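Local coordinates for aminopeptidase N family protein (Idiomarina loihiensis L2TR, PDB 4FGM) that binds a zinc ion and probably acts as an M61-family aminopeptidase, removing residues from peptide N-termini, at residues A[1-13]-A[122-136]. Sequence-based numbering, arbitrary orientation.
Sequences MIAYDITPIDLHG and PCELHLHAPPEAPLW
Ile2, Tyr4 and Ile6 pair in parallel with strand 123-127, the short axes 4.7 Å apart and 19° from alignment, and their N-H and C=O groups bond alternately to Pro122, Glu124, His126 and His128. On the partly exposed face, Asp5 lies between His126 of the neighbouring strand and His128 just beyond its end. Its OD2 accepts a hydrogen bond from His128 NE2 at 2.6 Å, using the anti lone pair, in a virtually straight bond lying in the imidazole plane, with carboxylate and ring nearly coplanar. The His126 ring runs past the same carboxylate, its CD2 3.6 Å from Asp5 OD1. An alanine in place of Asp5 would probably leave His128 NE2 without this acceptor and its ring freer to turn. On the opposite face, with Ile2, Ile6, Cys123 and Leu125, Tyr4 turns its ring edge to Cys123, CE2 to SG 3.9 Å, while its hydroxyl bonds to Leu113 O. Ile6 meets Leu125 through CD1 and Leu127 through CG2; Phe168 touches both leucines and Leu163 touches Leu125. Past the last bridged pair, Ile6 with Leu127, Pro8 packs on Pro130, CB to CB 3.6 Å. With CG anti to its carbonyl carbon (chi1 -53°) and the chain extended beyond it, Glu132 reaches back so that OE2 accepts Leu11 N at 3.1 Å from the syn side, 34° out of the carboxylate plane. Water 1 links OE2 to Pro8 O, and water 2 joins OE1 to Asp10 OD1. Strands 15-22 and 153-157 continue the pairing outward, making this a parallel strand pair within the otherwise largely antiparallel beta architecture of the M61 N-terminal domain, away from the zinc site.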
loop_
_atom_site.group_PDB
_atom_site.type_symbol
_atom_site.label_atom_id
_atom_site.label_comp_id
_atom_site.label_asym_id
_atom_site.label_seq_id
_atom_site.Cartn_x
_atom_site.Cartn_y
_atom_site.Cartn_z
HETATM N N MSE A 1 33.002 -9.156 0.384
HETATM C CA MSE A 1 31.785 -9.214 1.240
HETATM C C MSE A 1 31.787 -8.018 2.180
HETATM O O MSE A 1 32.825 -7.643 2.717
HETATM C CB MSE A 1 31.765 -10.525 2.035
HETATM C CG MSE A 1 32.299 -10.444 3.468
HETATM SE SE MSE A 1 30.927 -9.924 4.745
HETATM C CE MSE A 1 29.437 -10.724 3.809
ATOM N N ILE A 2 30.621 -7.415 2.364
ATOM C CA ILE A 2 30.473 -6.251 3.235
ATOM C C ILE A 2 29.788 -6.691 4.522
ATOM O O ILE A 2 28.815 -7.457 4.483
ATOM C CB ILE A 2 29.624 -5.153 2.548
ATOM C CG1 ILE A 2 30.247 -4.785 1.200
ATOM C CG2 ILE A 2 29.511 -3.937 3.451
ATOM C CD1 ILE A 2 31.703 -4.383 1.289
ATOM N N ALA A 3 30.282 -6.210 5.659
ATOM C CA ALA A 3 29.712 -6.607 6.948
ATOM C C ALA A 3 29.024 -5.467 7.688
ATOM O O ALA A 3 29.570 -4.368 7.820
ATOM C CB ALA A 3 30.798 -7.221 7.826
ATOM N N TYR A 4 27.820 -5.741 8.176
ATOM C CA TYR A 4 27.041 -4.749 8.905
ATOM C C TYR A 4 26.728 -5.233 10.315
ATOM O O TYR A 4 26.234 -6.339 10.495
ATOM C CB TYR A 4 25.720 -4.477 8.175
ATOM C CG TYR A 4 25.865 -3.830 6.818
ATOM C CD1 TYR A 4 25.935 -2.447 6.689
ATOM C CD2 TYR A 4 25.919 -4.598 5.662
ATOM C CE1 TYR A 4 26.051 -1.846 5.441
ATOM C CE2 TYR A 4 26.038 -4.005 4.409
ATOM C CZ TYR A 4 26.104 -2.630 4.306
ATOM O OH TYR A 4 26.234 -2.039 3.069
ATOM N N ASP A 5 27.027 -4.411 11.312
ATOM C CA ASP A 5 26.715 -4.755 12.696
ATOM C C ASP A 5 25.678 -3.772 13.205
ATOM O O ASP A 5 25.909 -2.560 13.193
ATOM C CB ASP A 5 27.951 -4.688 13.590
ATOM C CG ASP A 5 28.764 -5.949 13.535
ATOM O OD1 ASP A 5 29.678 -6.029 12.685
ATOM O OD2 ASP A 5 28.471 -6.870 14.331
ATOM N N ILE A 6 24.534 -4.290 13.638
ATOM C CA ILE A 6 23.470 -3.433 14.147
ATOM C C ILE A 6 23.078 -3.774 15.573
ATOM O O ILE A 6 22.908 -4.950 15.934
ATOM C CB ILE A 6 22.198 -3.518 13.273
ATOM C CG1 ILE A 6 22.500 -3.048 11.849
ATOM C CG2 ILE A 6 21.107 -2.656 13.869
ATOM C CD1 ILE A 6 21.355 -3.284 10.876
ATOM N N THR A 7 22.930 -2.734 16.382
ATOM C CA THR A 7 22.532 -2.919 17.765
ATOM C C THR A 7 21.515 -1.859 18.160
ATOM O O THR A 7 21.730 -0.672 17.924
ATOM C CB THR A 7 23.758 -2.814 18.724
ATOM O OG1 THR A 7 24.751 -3.776 18.346
ATOM C CG2 THR A 7 23.341 -3.068 20.163
ATOM N N PRO A 8 20.373 -2.278 18.724
ATOM C CA PRO A 8 19.352 -1.313 19.151
ATOM C C PRO A 8 19.926 -0.827 20.481
ATOM O O PRO A 8 19.491 -1.256 21.546
ATOM C CB PRO A 8 18.111 -2.183 19.358
ATOM C CG PRO A 8 18.369 -3.389 18.509
ATOM C CD PRO A 8 19.832 -3.646 18.737
ATOM N N ILE A 9 20.910 0.062 20.407
ATOM C CA ILE A 9 21.614 0.538 21.589
ATOM C C ILE A 9 20.904 1.452 22.579
ATOM O O ILE A 9 21.162 1.380 23.779
ATOM C CB ILE A 9 22.957 1.221 21.173
ATOM C CG1 ILE A 9 23.920 1.247 22.359
ATOM C CG2 ILE A 9 22.702 2.638 20.663
ATOM C CD1 ILE A 9 24.454 -0.126 22.733
ATOM N N ASP A 10 20.020 2.315 22.093
ATOM C CA ASP A 10 19.337 3.250 22.973
ATOM C C ASP A 10 17.831 3.245 22.742
ATOM O O ASP A 10 17.321 3.935 21.855
ATOM C CB ASP A 10 19.894 4.659 22.747
ATOM C CG ASP A 10 19.485 5.634 23.845
ATOM O OD1 ASP A 10 18.452 5.383 24.509
ATOM O OD2 ASP A 10 20.190 6.653 24.032
ATOM N N LEU A 11 17.123 2.475 23.558
ATOM C CA LEU A 11 15.676 2.359 23.449
ATOM C C LEU A 11 14.902 3.651 23.713
ATOM O O LEU A 11 13.986 3.991 22.963
ATOM C CB LEU A 11 15.195 1.245 24.377
ATOM C CG LEU A 11 15.076 -0.156 23.762
ATOM C CD1 LEU A 11 16.065 -0.358 22.639
ATOM C CD2 LEU A 11 15.266 -1.188 24.849
ATOM N N HIS A 12 15.266 4.375 24.766
ATOM C CA HIS A 12 14.570 5.618 25.082
ATOM C C HIS A 12 14.928 6.741 24.112
ATOM O O HIS A 12 14.117 7.647 23.875
ATOM C CB HIS A 12 14.869 6.049 26.519
ATOM C CG HIS A 12 14.302 5.127 27.552
ATOM N ND1 HIS A 12 14.416 5.363 28.907
ATOM C CD2 HIS A 12 13.621 3.963 27.430
ATOM C CE1 HIS A 12 13.830 4.384 29.571
ATOM N NE2 HIS A 12 13.339 3.521 28.699
ATOM N N GLY A 13 16.140 6.679 23.556
ATOM C CA GLY A 13 16.569 7.682 22.601
ATOM C C GLY A 13 16.218 7.316 21.158
ATOM O O GLY A 13 16.426 8.113 20.238
ATOM N N PRO A 122 28.029 -9.842 -1.611
ATOM C CA PRO A 122 27.205 -10.305 -0.495
ATOM C C PRO A 122 27.280 -9.373 0.708
ATOM O O PRO A 122 28.310 -8.735 0.956
ATOM C CB PRO A 122 27.786 -11.682 -0.188
ATOM C CG PRO A 122 28.254 -12.148 -1.526
ATOM C CD PRO A 122 28.923 -10.916 -2.076
ATOM N N CYS A 123 26.177 -9.301 1.448
ATOM C CA CYS A 123 26.101 -8.468 2.637
ATOM C C CYS A 123 25.748 -9.312 3.846
ATOM O O CYS A 123 24.760 -10.041 3.840
ATOM C CB CYS A 123 25.047 -7.377 2.460
ATOM S SG CYS A 123 25.467 -6.126 1.228
ATOM N N GLU A 124 26.575 -9.229 4.877
ATOM C CA GLU A 124 26.316 -9.970 6.096
ATOM C C GLU A 124 25.793 -8.979 7.115
ATOM O O GLU A 124 26.240 -7.831 7.165
ATOM C CB GLU A 124 27.594 -10.642 6.594
ATOM C CG GLU A 124 27.711 -12.082 6.147
ATOM C CD GLU A 124 29.043 -12.719 6.508
ATOM O OE1 GLU A 124 29.594 -12.400 7.586
ATOM O OE2 GLU A 124 29.527 -13.553 5.713
ATOM N N LEU A 125 24.832 -9.413 7.914
ATOM C CA LEU A 125 24.250 -8.541 8.919
ATOM C C LEU A 125 24.237 -9.253 10.262
ATOM O O LEU A 125 23.669 -10.331 10.400
ATOM C CB LEU A 125 22.825 -8.132 8.501
ATOM C CG LEU A 125 22.091 -7.059 9.314
ATOM C CD1 LEU A 125 20.955 -6.474 8.493
ATOM C CD2 LEU A 125 21.555 -7.658 10.592
ATOM N N HIS A 126 24.877 -8.642 11.247
ATOM C CA HIS A 126 24.942 -9.209 12.582
ATOM C C HIS A 126 24.054 -8.367 13.494
ATOM O O HIS A 126 24.401 -7.231 13.817
ATOM C CB HIS A 126 26.391 -9.178 13.076
ATOM C CG HIS A 126 27.390 -9.612 12.044
ATOM N ND1 HIS A 126 27.671 -10.937 11.783
ATOM C CD2 HIS A 126 28.145 -8.891 11.177
ATOM C CE1 HIS A 126 28.555 -11.014 10.803
ATOM N NE2 HIS A 126 28.859 -9.786 10.417
ATOM N N LEU A 127 22.907 -8.917 13.891
ATOM C CA LEU A 127 21.976 -8.210 14.770
ATOM C C LEU A 127 22.249 -8.578 16.224
ATOM O O LEU A 127 22.006 -9.714 16.640
ATOM C CB LEU A 127 20.526 -8.577 14.434
ATOM C CG LEU A 127 19.443 -7.490 14.437
ATOM C CD1 LEU A 127 18.158 -8.103 14.944
ATOM C CD2 LEU A 127 19.827 -6.322 15.302
ATOM N N HIS A 128 22.735 -7.607 16.993
ATOM C CA HIS A 128 23.047 -7.809 18.405
ATOM C C HIS A 128 21.843 -7.440 19.266
ATOM O O HIS A 128 21.121 -6.479 18.969
ATOM C CB HIS A 128 24.258 -6.949 18.794
ATOM C CG HIS A 128 25.479 -7.233 17.973
ATOM N ND1 HIS A 128 26.358 -8.253 18.272
ATOM C CD2 HIS A 128 25.927 -6.678 16.822
ATOM C CE1 HIS A 128 27.291 -8.316 17.340
ATOM N NE2 HIS A 128 27.053 -7.371 16.447
ATOM N N ALA A 129 21.623 -8.209 20.330
ATOM C CA ALA A 129 20.506 -7.954 21.234
ATOM C C ALA A 129 20.663 -6.600 21.903
ATOM O O ALA A 129 21.774 -6.149 22.179
ATOM C CB ALA A 129 20.426 -9.040 22.305
ATOM N N PRO A 130 19.547 -5.911 22.146
ATOM C CA PRO A 130 19.689 -4.615 22.803
ATOM C C PRO A 130 19.928 -4.876 24.292
ATOM O O PRO A 130 19.168 -5.603 24.934
ATOM C CB PRO A 130 18.350 -3.939 22.518
ATOM C CG PRO A 130 17.405 -5.085 22.437
ATOM C CD PRO A 130 18.171 -6.120 21.660
ATOM N N PRO A 131 20.995 -4.299 24.859
ATOM C CA PRO A 131 21.293 -4.503 26.279
ATOM C C PRO A 131 20.086 -4.268 27.178
ATOM O O PRO A 131 19.920 -4.932 28.204
ATOM C CB PRO A 131 22.411 -3.496 26.542
ATOM C CG PRO A 131 23.124 -3.456 25.237
ATOM C CD PRO A 131 21.980 -3.395 24.243
ATOM N N GLU A 132 19.236 -3.327 26.784
ATOM C CA GLU A 132 18.061 -2.982 27.575
ATOM C C GLU A 132 16.876 -3.907 27.364
ATOM O O GLU A 132 15.875 -3.787 28.073
ATOM C CB GLU A 132 17.631 -1.550 27.266
ATOM C CG GLU A 132 18.747 -0.525 27.407
ATOM C CD GLU A 132 18.398 0.812 26.762
ATOM O OE1 GLU A 132 17.635 1.597 27.364
ATOM O OE2 GLU A 132 18.883 1.073 25.642
ATOM N N ALA A 133 16.984 -4.824 26.399
ATOM C CA ALA A 133 15.890 -5.750 26.096
ATOM C C ALA A 133 16.405 -7.042 25.486
ATOM O O ALA A 133 16.017 -7.418 24.377
ATOM C CB ALA A 133 14.894 -5.089 25.136
ATOM N N PRO A 134 17.268 -7.760 26.215
ATOM C CA PRO A 134 17.818 -9.014 25.696
ATOM C C PRO A 134 16.823 -10.147 25.442
ATOM O O PRO A 134 17.086 -11.013 24.614
ATOM C CB PRO A 134 18.890 -9.371 26.730
ATOM C CG PRO A 134 18.338 -8.802 27.993
ATOM C CD PRO A 134 17.784 -7.468 27.567
ATOM N N LEU A 135 15.685 -10.150 26.135
ATOM C CA LEU A 135 14.695 -11.217 25.928
ATOM C C LEU A 135 13.841 -11.067 24.662
ATOM O O LEU A 135 13.066 -11.964 24.323
ATOM C CB LEU A 135 13.765 -11.353 27.144
ATOM C CG LEU A 135 14.274 -12.092 28.393
ATOM C CD1 LEU A 135 15.100 -13.298 27.963
ATOM C CD2 LEU A 135 15.112 -11.173 29.257
ATOM N N TRP A 136 13.981 -9.943 23.964
ATOM C CA TRP A 136 13.227 -9.704 22.736
ATOM C C TRP A 136 13.452 -10.771 21.674
ATOM O O TRP A 136 14.513 -11.394 21.618
ATOM C CB TRP A 136 13.599 -8.350 22.143
ATOM C CG TRP A 136 12.821 -7.198 22.695
ATOM C CD1 TRP A 136 11.916 -7.230 23.716
ATOM C CD2 TRP A 136 12.887 -5.835 22.258
ATOM N NE1 TRP A 136 11.414 -5.974 23.942
ATOM C CE2 TRP A 136 11.988 -5.097 23.059
ATOM C CE3 TRP A 136 13.613 -5.167 21.261
ATOM C CZ2 TRP A 136 11.801 -3.720 22.906
ATOM C CZ3 TRP A 136 13.424 -3.792 21.103
ATOM C CH2 TRP A 136 12.519 -3.087 21.922
HETATM O O HOH W 1 19.113 -1.225 24.387
HETATM O O HOH W 2 17.359 4.040 26.666
#